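Local coordinates for SnoaL-like domain-containing protein (Kribbella flavida, PDB 5EVH), which is of unknown function but has a SnoaL-like domain of the NTF2 superfamily, a cone-shaped fold that often encloses a ligand pocket, at residues Arg22-Ala27 against Phe53-Ser58; His30-Ile35 against Arg102-Arg107; His38-Arg43 against Ile108-Thr113; Arg59-Ser64 against Tyr80-Val85; Thr74-Met79 against Glu94-His99. One frame throughout, in Å; residues are numbered along the deposited sequence. Where two conformers were deposited one is given.

Contact 1. Residues Arg22-Ala27 against Phe53-Ser58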
# COMPACT_ATOMS: atom_id res chain seq x y z
N ARG A 22 10.19 -7.02 17.21
CA ARG A 22 9.54 -6.87 18.54
C ARG A 22 10.47 -6.23 19.56
O ARG A 22 10.35 -6.45 20.78
CB ARG A 22 9.03 -8.21 19.06
CG ARG A 22 8.09 -8.86 18.08
CD ARG A 22 7.31 -9.97 18.70
NE ARG A 22 6.53 -10.62 17.64
CZ ARG A 22 5.65 -11.58 17.90
NH1 ARG A 22 5.45 -11.94 19.18
NH2 ARG A 22 4.95 -12.14 16.91
N ASP A 23 11.36 -5.41 19.04
CA ASP A 23 12.27 -4.59 19.81
C ASP A 23 11.67 -3.18 19.81
O ASP A 23 12.15 -2.27 19.14
CB ASP A 23 13.63 -4.71 19.15
CG ASP A 23 14.72 -3.88 19.80
OD1 ASP A 23 14.54 -3.30 20.89
OD2 ASP A 23 15.78 -3.82 19.13
N PHE A 24 10.60 -2.99 20.62
CA PHE A 24 9.76 -1.79 20.45
C PHE A 24 10.38 -0.55 21.02
O PHE A 24 10.14 0.55 20.50
CB PHE A 24 8.43 -1.96 21.15
CG PHE A 24 7.74 -3.13 20.72
CD1 PHE A 24 7.37 -3.21 19.40
CD2 PHE A 24 7.48 -4.19 21.62
CE1 PHE A 24 6.73 -4.37 18.98
CE2 PHE A 24 6.82 -5.36 21.23
CZ PHE A 24 6.45 -5.47 19.89
N ASP A 25 11.04 -0.66 22.16
CA ASP A 25 11.73 0.51 22.67
C ASP A 25 12.68 1.04 21.63
O ASP A 25 12.77 2.26 21.45
CB ASP A 25 12.47 0.16 23.95
CG ASP A 25 11.51 -0.08 25.14
OD1 ASP A 25 10.28 0.18 24.99
OD2 ASP A 25 12.02 -0.52 26.20
N THR A 26 13.32 0.14 20.86
CA THR A 26 14.23 0.60 19.81
C THR A 26 13.46 1.23 18.66
O THR A 26 13.84 2.32 18.18
CB THR A 26 15.10 -0.56 19.31
OG1 THR A 26 15.83 -1.06 20.45
CG2 THR A 26 16.10 -0.11 18.20
N ALA A 27 12.37 0.60 18.23
CA ALA A 27 11.56 1.16 17.14
C ALA A 27 11.05 2.54 17.49
O ALA A 27 11.09 3.46 16.65
CB ALA A 27 10.38 0.22 16.82
N PHE A 53 -1.10 1.15 18.92
CA PHE A 53 -1.52 0.54 17.65
C PHE A 53 -0.44 -0.41 17.10
O PHE A 53 -0.73 -1.55 16.73
CB PHE A 53 -1.87 1.65 16.64
CG PHE A 53 -1.81 1.24 15.20
CD1 PHE A 53 -2.78 0.46 14.65
CD2 PHE A 53 -0.79 1.68 14.39
CE1 PHE A 53 -2.70 0.07 13.29
CE2 PHE A 53 -0.72 1.31 13.04
CZ PHE A 53 -1.68 0.52 12.50
N MSE A 54 0.82 0.04 17.07
CA MSE A 54 1.91 -0.71 16.39
C MSE A 54 2.26 -1.96 17.18
O MSE A 54 2.47 -3.04 16.60
CB MSE A 54 3.20 0.15 16.16
CG MSE A 54 3.94 0.71 17.39
SE MSE A 54 5.45 -0.33 18.29
CE MSE A 54 6.98 0.31 17.23
N GLU A 55 2.32 -1.84 18.50
CA GLU A 55 2.81 -2.97 19.28
C GLU A 55 1.94 -4.23 19.09
O GLU A 55 2.51 -5.28 18.77
CB GLU A 55 2.94 -2.57 20.76
CG GLU A 55 3.75 -3.57 21.48
CD GLU A 55 4.25 -3.12 22.88
OE1 GLU A 55 4.43 -1.90 23.16
OE2 GLU A 55 4.48 -4.03 23.69
N PRO A 56 0.60 -4.20 19.30
CA PRO A 56 -0.23 -5.40 19.01
C PRO A 56 -0.07 -5.90 17.58
O PRO A 56 -0.11 -7.11 17.31
CB PRO A 56 -1.67 -4.91 19.26
CG PRO A 56 -1.54 -3.62 19.96
CD PRO A 56 -0.21 -3.03 19.70
N PHE A 57 0.14 -4.97 16.65
CA PHE A 57 0.33 -5.36 15.25
C PHE A 57 1.59 -6.20 15.14
O PHE A 57 1.57 -7.33 14.60
CB PHE A 57 0.39 -4.08 14.40
CG PHE A 57 0.21 -4.27 12.90
CD1 PHE A 57 0.20 -5.51 12.30
CD2 PHE A 57 0.08 -3.12 12.08
CE1 PHE A 57 0.06 -5.63 10.90
CE2 PHE A 57 -0.08 -3.23 10.68
CZ PHE A 57 -0.09 -4.48 10.09
N SER A 58 2.71 -5.69 15.67
CA SER A 58 3.93 -6.47 15.52
C SER A 58 3.73 -7.88 16.08
O SER A 58 4.22 -8.86 15.50
CB SER A 58 5.14 -5.82 16.19
OG SER A 58 6.24 -6.73 16.04
O HOH W 1 6.77 -9.40 15.02
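Glu55 lies across one face of the Phe24 ring. Its CG sits over the ring centre, 3.6 Å from the centroid, a CH-pi contact. The carboxylate continues over CD2 and CE2, its plane 21° from that of the ring. Ser58 CB meets the ring edge in its plane, 3.5 Å from Phe24 CE1. The selenium of selenomethionine Met54 approaches obliquely, 3.6 Å from Phe24 CD1, a Met-aromatic contact. Met54 is bent at chi2 and chi3, and in the conformer described its CE lies beside Ala27 CB. An alanine in place of Phe24 would probably open a gap between Glu55 CG, Ser58 CB and the Met54 selenium, and Glu55 would lose the ring beneath its chain. Salt bridges to Arg51 and Arg59 hold the Glu55 carboxylate. Arg22, in a Schellman motif with positive phi, ends the preceding helix. Its NE donates to a water at 2.9 Å, which donates to Ser58 O. Arg22 NH2 hydrogen-bonds to Leu61 O, and Ser58 OG to Trp19 O. Asp23 sits at the N-cap position of helix 24-28, its OD1 accepting from Thr26 OG1. The contact packs helix 24-28 on helix 47-58, and Tyr15 of helix 7-20 touches Ala27 and Met54.

Contact 2. Residues His30-Ile35 against Arg102-Arg107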
# COMPACT_ATOMS: atom_id res chain seq x y z
N HIS A 30 12.68 5.91 16.83
CA HIS A 30 12.61 6.53 15.53
C HIS A 30 11.29 7.22 15.29
O HIS A 30 11.05 7.65 14.16
CB HIS A 30 12.83 5.46 14.46
CG HIS A 30 14.16 4.82 14.54
ND1 HIS A 30 15.30 5.42 14.03
CD2 HIS A 30 14.55 3.62 15.04
CE1 HIS A 30 16.34 4.60 14.20
NE2 HIS A 30 15.91 3.50 14.82
N VAL A 31 10.44 7.35 16.31
CA VAL A 31 9.09 7.90 16.18
C VAL A 31 9.04 9.27 16.86
O VAL A 31 9.40 9.40 18.04
CB VAL A 31 8.07 6.96 16.82
CG1 VAL A 31 6.65 7.64 16.88
CG2 VAL A 31 8.03 5.62 16.04
N ALA A 32 8.53 10.28 16.16
CA ALA A 32 8.38 11.59 16.79
C ALA A 32 7.27 11.58 17.85
O ALA A 32 6.24 10.92 17.71
CB ALA A 32 8.06 12.66 15.76
N GLY A 33 7.45 12.35 18.93
CA GLY A 33 6.38 12.45 19.94
C GLY A 33 5.04 12.86 19.37
O GLY A 33 3.98 12.43 19.86
N GLY A 34 5.05 13.73 18.36
CA GLY A 34 3.80 14.19 17.78
C GLY A 34 3.46 13.47 16.47
O GLY A 34 2.79 14.06 15.62
N ILE A 35 3.90 12.21 16.27
CA ILE A 35 3.64 11.51 15.00
C ILE A 35 2.15 11.57 14.67
O ILE A 35 1.29 11.50 15.56
CB ILE A 35 4.14 10.05 15.05
CG1 ILE A 35 3.92 9.31 13.69
CG2 ILE A 35 3.48 9.35 16.26
CD1 ILE A 35 4.72 8.01 13.59
N ARG A 102 13.53 11.22 13.07
CA ARG A 102 12.27 10.80 13.68
C ARG A 102 11.14 10.83 12.66
O ARG A 102 11.05 11.78 11.86
CB ARG A 102 11.89 11.71 14.83
CG ARG A 102 12.99 11.84 15.90
CD ARG A 102 12.52 11.11 17.08
NE ARG A 102 13.47 11.03 18.16
CZ ARG A 102 13.26 10.32 19.27
NH1 ARG A 102 12.10 9.63 19.42
NH2 ARG A 102 14.22 10.29 20.22
N ILE A 103 10.32 9.77 12.66
CA ILE A 103 9.15 9.66 11.78
C ILE A 103 8.08 10.60 12.31
O ILE A 103 7.60 10.44 13.44
CB ILE A 103 8.63 8.22 11.73
CG1 ILE A 103 9.78 7.33 11.18
CG2 ILE A 103 7.29 8.16 10.88
CD1 ILE A 103 9.48 5.76 11.44
N THR A 104 7.72 11.62 11.51
CA THR A 104 6.71 12.59 11.97
C THR A 104 5.36 12.34 11.32
O THR A 104 4.35 12.84 11.85
CB THR A 104 7.13 14.02 11.63
OG1 THR A 104 7.27 14.05 10.20
CG2 THR A 104 8.43 14.40 12.28
N GLN A 105 5.31 11.57 10.24
CA GLN A 105 4.05 11.20 9.59
C GLN A 105 4.20 9.82 9.00
O GLN A 105 5.24 9.50 8.46
CB GLN A 105 3.66 12.11 8.43
CG GLN A 105 3.60 13.54 8.80
CD GLN A 105 3.05 14.33 7.66
OE1 GLN A 105 3.74 15.21 7.12
NE2 GLN A 105 1.81 14.00 7.25
N LEU A 106 3.13 9.03 9.07
CA LEU A 106 3.19 7.65 8.61
C LEU A 106 1.81 7.33 8.07
O LEU A 106 0.84 7.41 8.82
CB LEU A 106 3.56 6.70 9.76
CG LEU A 106 3.92 5.28 9.28
CD1 LEU A 106 4.80 4.63 10.38
CD2 LEU A 106 2.78 4.42 9.06
N ARG A 107 1.72 7.02 6.76
CA ARG A 107 0.45 6.53 6.21
C ARG A 107 0.65 5.06 5.86
O ARG A 107 1.55 4.72 5.07
CB ARG A 107 -0.02 7.33 4.99
CG ARG A 107 -1.31 6.70 4.40
CD ARG A 107 -2.00 7.60 3.27
NE ARG A 107 -1.96 9.08 3.46
CZ ARG A 107 -2.94 9.79 4.01
NH1 ARG A 107 -2.82 11.11 4.10
NH2 ARG A 107 -4.06 9.21 4.47
O HOH W 2 3.84 15.10 13.29
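His30 and Val31 run beside Arg102 and Ile103 as a short parallel bridge at the start of strand 102-109, an inner strand of the mixed sheet of this NTF2-like fold. Two backbone bonds make it. Ile103 N donates to His30 O at 2.7 Å, and Ala32 N donates to Ile103 O at 2.9 Å. A type I turn from Ala32 to Ile35 then turns the chain a corner. Beyond it, Ile35 CA makes a CA-H...O contact with Thr104 O. Thr104 and Gln105 both face Thr97, a classic beta bulge in strand 102-109.

Ile35 and Ile103 lie side by side and point the same way. Ile35 has CG1 anti to the backbone N (chi1 -178°) and CD1 extended beyond it (chi2 165°); CD1 meets Ile103 CG2 at 3.7 Å. Phe50 of helix 47-58 packs on Val31, Ile35 and Leu106. Ala32 CB meets Thr104 CG2 at 3.9 Å.

Two further polar links remain. One water donates to both Gly34 O and Thr104 O. The Arg102 chain bends at chi2. Its NH1 donates to Val31 O at 3.0 Å; the oxygen lies in the guanidinium plane, while NH1 stands 45° out of the carbonyl plane.

Contact 3. Residues His38-Arg43 against Ile108-Thr113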
# COMPACT_ATOMS: atom_id res chain seq x y z
N HIS A 38 -1.80 7.73 9.64
CA HIS A 38 -3.08 7.48 8.98
C HIS A 38 -3.08 6.00 8.65
O HIS A 38 -2.25 5.53 7.87
CB HIS A 38 -3.23 8.29 7.70
CG HIS A 38 -3.09 9.77 7.90
ND1 HIS A 38 -4.14 10.57 8.32
CD2 HIS A 38 -2.04 10.59 7.69
CE1 HIS A 38 -3.72 11.83 8.38
NE2 HIS A 38 -2.46 11.86 7.98
N ALA A 39 -4.00 5.27 9.24
CA ALA A 39 -4.03 3.81 9.10
C ALA A 39 -5.39 3.42 8.55
O ALA A 39 -6.27 4.28 8.49
CB ALA A 39 -3.76 3.19 10.47
N PRO A 40 -5.61 2.15 8.13
CA PRO A 40 -6.88 1.84 7.46
C PRO A 40 -8.10 2.12 8.31
O PRO A 40 -9.12 2.57 7.77
CB PRO A 40 -6.74 0.35 7.11
CG PRO A 40 -5.23 0.24 6.84
CD PRO A 40 -4.64 1.05 7.99
N ALA A 41 -8.02 1.95 9.62
CA ALA A 41 -9.18 2.20 10.46
C ALA A 41 -9.31 3.67 10.86
O ALA A 41 -10.34 4.04 11.43
CB ALA A 41 -9.12 1.32 11.72
N GLY A 42 -8.34 4.54 10.53
CA GLY A 42 -8.46 5.95 10.83
C GLY A 42 -7.15 6.58 11.31
O GLY A 42 -6.09 5.95 11.27
N ARG A 43 -7.26 7.82 11.82
CA ARG A 43 -6.11 8.65 12.19
C ARG A 43 -5.70 8.40 13.63
O ARG A 43 -6.54 8.21 14.51
CB ARG A 43 -6.48 10.13 12.00
CG ARG A 43 -5.35 11.10 12.40
CD ARG A 43 -5.82 12.55 12.23
NE ARG A 43 -4.84 13.42 12.83
CZ ARG A 43 -4.23 14.40 12.19
NH1 ARG A 43 -4.56 14.64 10.92
NH2 ARG A 43 -3.31 15.13 12.82
N ILE A 108 -0.18 4.19 6.41
CA ILE A 108 -0.01 2.75 6.16
C ILE A 108 -1.27 2.17 5.52
O ILE A 108 -2.39 2.55 5.88
CB ILE A 108 0.39 1.98 7.43
CG1 ILE A 108 0.38 0.45 7.15
CG2 ILE A 108 -0.56 2.25 8.62
CD1 ILE A 108 1.11 -0.31 8.28
N ILE A 109 -1.08 1.33 4.49
CA ILE A 109 -2.22 0.73 3.76
C ILE A 109 -2.08 -0.78 3.85
O ILE A 109 -1.03 -1.31 3.52
CB ILE A 109 -2.22 1.15 2.27
CG1 ILE A 109 -2.22 2.68 2.17
CG2 ILE A 109 -3.48 0.54 1.62
CD1 ILE A 109 -2.18 3.19 0.66
N PHE A 110 -3.14 -1.46 4.28
CA PHE A 110 -3.23 -2.89 4.12
C PHE A 110 -4.71 -3.27 4.10
O PHE A 110 -5.59 -2.46 4.46
CB PHE A 110 -2.52 -3.65 5.24
CG PHE A 110 -3.00 -3.29 6.62
CD1 PHE A 110 -2.34 -2.28 7.34
CD2 PHE A 110 -4.08 -3.93 7.18
CE1 PHE A 110 -2.79 -1.94 8.66
CE2 PHE A 110 -4.56 -3.61 8.48
CZ PHE A 110 -3.93 -2.60 9.21
N ASP A 111 -4.98 -4.47 3.63
CA ASP A 111 -6.36 -4.90 3.41
C ASP A 111 -6.82 -5.58 4.70
O ASP A 111 -6.25 -6.62 5.10
CB ASP A 111 -6.42 -5.87 2.24
CG ASP A 111 -7.84 -6.37 1.95
OD1 ASP A 111 -8.83 -5.74 2.46
OD2 ASP A 111 -7.98 -7.36 1.18
N ARG A 112 -7.79 -4.98 5.39
CA ARG A 112 -8.36 -5.59 6.61
C ARG A 112 -9.29 -6.77 6.33
O ARG A 112 -9.57 -7.56 7.26
CB ARG A 112 -9.10 -4.52 7.44
CG ARG A 112 -8.15 -3.39 8.01
CD ARG A 112 -8.95 -2.34 8.84
NE ARG A 112 -9.75 -1.52 7.92
CZ ARG A 112 -10.79 -0.79 8.28
NH1 ARG A 112 -11.18 -0.76 9.55
NH2 ARG A 112 -11.43 -0.09 7.35
N THR A 113 -9.77 -6.93 5.09
CA THR A 113 -10.82 -7.92 4.84
C THR A 113 -10.42 -9.32 5.29
O THR A 113 -11.22 -9.97 5.99
CB THR A 113 -11.23 -7.87 3.36
OG1 THR A 113 -11.78 -6.57 3.11
CG2 THR A 113 -12.30 -8.92 3.02
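His38 and Ile108 bring the two segments together through one backbone bond. Ile108 N donates to His38 O at 2.9 Å, nearly along the C=O axis. The touching parts run almost parallel, 9° apart. The first chain then reverses in a type I turn from Ala39 to Gly42, closed by bonds both ways between these two residues. This tight turn joins strands 35-39 and 42-45 as a beta hairpin at one margin of the sheet.

Pro40 lies over the Phe110 ring. Its CG stands over the ring centre, 3.8 Å from the centroid and 14° off the normal, a CH-pi contact. Its CD touches Phe110 CE1 at 3.6 Å. At the start of the turn, Ala39 CB meets Ile108 CG2 at 3.8 Å.

Arg112 bends at chi3 (-72°), and its guanidinium turns one face to Pro40 O and Ala41 CA. Its NE is 3.6 Å from Pro40 CB, and NH1 is 3.6 Å from Ala41 CB. Outside the contact, NE pairs with Asp111 of the second subunit. An alanine at Arg112 would probably leave that aspartate without its mate and uncover the Pro40-Ala41 turn. Asp111 OD1 of the same chain accepts from Thr113 N, a capping bond at helix 113-124.

Contact 4. Residues Arg59-Ser64 against Tyr80-Val85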
# COMPACT_ATOMS: atom_id res chain seq x y z
N ARG A 59 3.03 -7.99 17.21
CA ARG A 59 2.91 -9.29 17.89
C ARG A 59 1.95 -10.27 17.21
O ARG A 59 1.80 -11.39 17.70
CB ARG A 59 2.45 -9.10 19.33
CG ARG A 59 3.45 -8.45 20.22
CD ARG A 59 3.12 -8.76 21.64
NE ARG A 59 3.23 -7.57 22.47
CZ ARG A 59 4.32 -7.20 23.12
NH1 ARG A 59 5.44 -7.91 23.04
NH2 ARG A 59 4.29 -6.10 23.85
N ILE A 60 1.22 -9.87 16.18
CA ILE A 60 0.53 -10.87 15.36
C ILE A 60 1.42 -11.28 14.17
O ILE A 60 1.11 -12.27 13.50
CB ILE A 60 -0.86 -10.44 14.83
CG1 ILE A 60 -0.72 -9.47 13.69
CG2 ILE A 60 -1.77 -9.90 15.96
CD1 ILE A 60 -2.03 -9.04 13.15
N LEU A 61 2.53 -10.59 13.92
CA LEU A 61 3.43 -10.96 12.81
C LEU A 61 4.31 -12.16 13.17
O LEU A 61 4.96 -12.16 14.22
CB LEU A 61 4.39 -9.81 12.49
CG LEU A 61 4.12 -9.12 11.19
CD1 LEU A 61 2.72 -8.49 11.35
CD2 LEU A 61 5.22 -8.11 10.92
N VAL A 62 4.43 -13.11 12.24
CA VAL A 62 5.33 -14.26 12.45
C VAL A 62 6.33 -14.38 11.32
O VAL A 62 7.12 -15.36 11.28
CB VAL A 62 4.56 -15.57 12.66
CG1 VAL A 62 3.65 -15.48 13.96
CG2 VAL A 62 3.66 -15.92 11.39
N GLY A 63 6.35 -13.42 10.40
CA GLY A 63 7.39 -13.35 9.37
C GLY A 63 7.10 -12.12 8.54
O GLY A 63 6.03 -11.51 8.64
N SER A 64 8.09 -11.71 7.75
CA SER A 64 7.88 -10.53 6.88
C SER A 64 9.06 -10.48 5.93
O SER A 64 10.09 -11.08 6.18
CB SER A 64 7.81 -9.20 7.66
OG SER A 64 9.06 -8.94 8.35
N TYR A 80 6.02 -4.24 2.09
CA TYR A 80 6.56 -5.45 2.69
C TYR A 80 5.44 -6.47 2.79
O TYR A 80 4.26 -6.14 2.90
CB TYR A 80 7.23 -5.19 4.07
CG TYR A 80 6.37 -4.45 5.05
CD1 TYR A 80 6.42 -3.06 5.14
CD2 TYR A 80 5.52 -5.14 5.90
CE1 TYR A 80 5.64 -2.38 6.08
CE2 TYR A 80 4.73 -4.49 6.84
CZ TYR A 80 4.79 -3.10 6.91
OH TYR A 80 4.00 -2.43 7.83
N ASP A 81 5.82 -7.73 2.73
CA ASP A 81 4.86 -8.78 2.99
C ASP A 81 4.90 -9.05 4.49
O ASP A 81 5.94 -8.84 5.13
CB ASP A 81 5.26 -10.06 2.25
CG ASP A 81 4.16 -11.19 2.40
OD1 ASP A 81 2.96 -10.82 2.38
OD2 ASP A 81 4.52 -12.37 2.60
N THR A 82 3.80 -9.52 5.05
CA THR A 82 3.84 -10.06 6.41
C THR A 82 3.14 -11.41 6.42
O THR A 82 2.27 -11.68 5.59
CB THR A 82 3.16 -9.15 7.49
OG1 THR A 82 1.72 -9.21 7.40
CG2 THR A 82 3.60 -7.64 7.39
N GLU A 83 3.54 -12.27 7.38
CA GLU A 83 2.85 -13.53 7.64
C GLU A 83 2.18 -13.39 9.01
O GLU A 83 2.81 -12.86 9.92
CB GLU A 83 3.84 -14.67 7.68
CG GLU A 83 4.63 -14.73 6.33
CD GLU A 83 5.91 -15.60 6.50
OE1 GLU A 83 5.83 -16.80 6.94
OE2 GLU A 83 7.00 -15.02 6.20
N THR A 84 0.96 -13.95 9.17
CA THR A 84 0.28 -14.01 10.47
C THR A 84 -0.36 -15.40 10.59
O THR A 84 -0.42 -16.15 9.61
CB THR A 84 -0.82 -12.90 10.61
OG1 THR A 84 -1.93 -13.23 9.77
CG2 THR A 84 -0.28 -11.51 10.18
N VAL A 85 -0.82 -15.75 11.81
CA VAL A 85 -1.53 -17.03 11.98
C VAL A 85 -2.83 -17.08 11.19
O VAL A 85 -3.00 -18.02 10.39
CB VAL A 85 -1.69 -17.37 13.47
CG1 VAL A 85 -2.67 -18.59 13.63
CG2 VAL A 85 -0.32 -17.75 14.01
O HOH W 3 -0.50 -14.34 13.99
O HOH W 4 9.82 -14.23 7.21
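The open end of the beta hairpin formed by strands 61-71 and 75-84 brings Val62 and Gly63 against Glu83. Val62 N donates to Glu83 O at 2.8 Å, nearly straight at 175°. Glu83 N donates to Gly63 O at 2.9 Å. Ser64 and Thr82 form a non-hydrogen-bonded antiparallel pair. The chain turns a corner at Val62.

Glu83 extends over Gly63, and its OE2 lies 3.6 Å from Gly63 CA. With Glu83 in this position, a CB on the glycine would run into the oxygen. A water accepts from Ser64 N and donates to Glu83 OE2. On the Thr82 side, Leu61 crosses Thr82 at about a right angle, with its CG 3.8 Å from Thr82 CB. Thr82 CG2 is anti to the carbonyl carbon and meets Leu61 CD2 at 3.9 Å. The Thr82 hydroxyl bonds to Ala90 O. Ile60 CG1 and Thr84 CG2 lie alongside each other, 4.1 Å apart. A second water joins Ile60 O to Val85 N.

Leu61 and Ser64 touch Thr20 of helix 7-20. Ile60 and Thr84 both pack on Phe115 of helix 113-124, and on its other side Thr82 makes backbone bonds with Ala90, in the chain leading to strand 92-99.

Contact 5. Residues Thr74-Met79 against Glu94-His99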
# COMPACT_ATOMS: atom_id res chain seq x y z
N THR A 74 13.83 13.32 3.01
CA THR A 74 12.83 13.49 4.05
C THR A 74 11.64 12.54 3.96
O THR A 74 10.80 12.55 4.88
CB THR A 74 12.30 14.93 4.05
OG1 THR A 74 11.68 15.20 2.79
CG2 THR A 74 13.46 15.95 4.37
N THR A 75 11.50 11.76 2.89
CA THR A 75 10.37 10.83 2.83
C THR A 75 10.86 9.49 2.35
O THR A 75 11.90 9.39 1.67
CB THR A 75 9.23 11.26 1.90
OG1 THR A 75 9.70 11.33 0.56
CG2 THR A 75 8.60 12.62 2.34
N ALA A 76 10.08 8.46 2.67
CA ALA A 76 10.39 7.12 2.27
C ALA A 76 9.09 6.42 1.95
O ALA A 76 8.02 6.74 2.49
CB ALA A 76 11.18 6.35 3.39
N LEU A 77 9.20 5.41 1.10
CA LEU A 77 8.05 4.64 0.69
C LEU A 77 8.49 3.17 0.68
O LEU A 77 9.51 2.82 0.06
CB LEU A 77 7.60 5.12 -0.72
CG LEU A 77 6.27 4.56 -1.23
CD1 LEU A 77 5.09 5.00 -0.29
CD2 LEU A 77 6.01 5.08 -2.69
N LEU A 78 7.75 2.32 1.37
CA LEU A 78 8.14 0.92 1.33
C LEU A 78 6.93 0.01 1.31
O LEU A 78 5.81 0.40 1.70
CB LEU A 78 9.01 0.53 2.48
CG LEU A 78 8.68 1.02 3.84
CD1 LEU A 78 8.22 -0.21 4.50
CD2 LEU A 78 10.01 1.36 4.39
N MSE A 79 7.17 -1.19 0.79
CA MSE A 79 6.10 -2.20 0.72
C MSE A 79 6.74 -3.50 1.22
O MSE A 79 7.89 -3.83 0.83
CB MSE A 79 5.59 -2.35 -0.68
CG MSE A 79 4.49 -3.47 -0.72
SE MSE A 79 3.76 -3.77 -2.52
CE MSE A 79 2.76 -2.04 -2.76
N GLU A 94 3.87 1.62 3.31
CA GLU A 94 3.99 2.73 4.23
C GLU A 94 4.65 3.89 3.54
O GLU A 94 5.68 3.71 2.86
CB GLU A 94 4.84 2.41 5.53
CG GLU A 94 4.19 1.35 6.36
CD GLU A 94 5.07 0.94 7.56
OE1 GLU A 94 6.17 1.50 7.63
OE2 GLU A 94 4.66 0.08 8.39
N HIS A 95 4.10 5.09 3.77
CA HIS A 95 4.69 6.31 3.29
C HIS A 95 5.11 7.08 4.55
O HIS A 95 4.25 7.39 5.39
CB HIS A 95 3.69 7.12 2.47
CG HIS A 95 4.21 8.48 2.07
ND1 HIS A 95 3.41 9.60 2.02
CD2 HIS A 95 5.45 8.89 1.65
CE1 HIS A 95 4.12 10.65 1.61
NE2 HIS A 95 5.37 10.25 1.40
N LEU A 96 6.41 7.36 4.70
CA LEU A 96 6.93 7.95 5.94
C LEU A 96 7.53 9.32 5.65
O LEU A 96 8.22 9.51 4.64
CB LEU A 96 8.04 7.08 6.57
CG LEU A 96 7.60 5.66 6.91
CD1 LEU A 96 7.86 4.77 5.70
CD2 LEU A 96 8.35 5.16 8.14
N THR A 97 7.30 10.25 6.56
CA THR A 97 8.02 11.53 6.55
C THR A 97 8.94 11.54 7.74
O THR A 97 8.51 11.22 8.86
CB THR A 97 7.01 12.70 6.68
OG1 THR A 97 6.07 12.56 5.62
CG2 THR A 97 7.69 14.03 6.65
N VAL A 98 10.19 11.97 7.54
CA VAL A 98 11.20 11.82 8.58
C VAL A 98 11.94 13.14 8.71
O VAL A 98 12.40 13.67 7.70
CB VAL A 98 12.21 10.70 8.22
CG1 VAL A 98 13.33 10.67 9.30
CG2 VAL A 98 11.45 9.32 8.01
N HIS A 99 12.03 13.67 9.94
CA HIS A 99 12.76 14.91 10.20
C HIS A 99 13.71 14.64 11.34
O HIS A 99 13.30 14.13 12.38
CB HIS A 99 11.84 16.08 10.52
CG HIS A 99 11.01 16.49 9.34
ND1 HIS A 99 11.57 16.97 8.17
CD2 HIS A 99 9.67 16.42 9.11
CE1 HIS A 99 10.61 17.20 7.29
NE2 HIS A 99 9.45 16.89 7.84
O HOH W 5 7.29 10.88 -0.86
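His95 reaches across to strand 75-84 from the face that also bears Thr75, Leu77 and Thr97. Its CB meets Leu77 CD1 at 3.8 Å. CG is anti to the backbone N (chi1 174°), beside the carbonyl carbon. CD2 comes next, 3.5 Å from Ala76 O, which lies at the ring edge near its plane. At the tip, NE2 is 4.0 Å from Thr75 CB, with the ring turned obliquely to that side chain. A water hydrogen-bonds to both polar ends, 3.0 Å from His95 NE2 and 2.8 Å from Thr75 OG1.

The backbones form a regular antiparallel ladder, with strand directions 158° apart. Ala76 with Leu96 and Leu78 with Glu94 are hydrogen-bonded pairs, each with bonds both ways. Leu77 with His95, between them, and Thr75 with Thr97, beyond Ala76, are non-hydrogen-bonded pairs. Val98 N donates to Thr74 O at 2.8 Å and extends the ladder.

On the other face, Leu78 and Glu94 lie side by side and point the same way. Leu78 CD2 also touches Leu96 CD1 at 4.2 Å. The Glu94 carboxylate is buried, and its OE2 bonds to Tyr80 OH.

That face is covered by helix 7-20, where Ala12 touches Ala76, Leu78 and Leu96. The His95 face packs on Phe70 and Ser68 of the second subunit. Strand 92-99 pairs onward with strand 102-109, and strand 75-84 with strand 61-71.

How the contacts relate
From the N terminus, contact 1 closes first, bringing helix 24-28 onto the end of helix 47-58. Contacts 2 and 3 open before that helix begins and both close late, on strand 102-109 and the residues after it. Their segments alternate with those of contact 1 and with each other. Contacts 4 and 5 lie within both of these long loops and cross each other on strand 75-84. Contact 4 joins it to strand 61-71, contact 5 to strand 92-99. Tyr80 and Glu94 link these two. Thr97 and Thr104 link contacts 5 and 2. Phe57 on Phe110 ties helix 47-58 to contact 3, and Arg22 reaches contact 4 at Leu61.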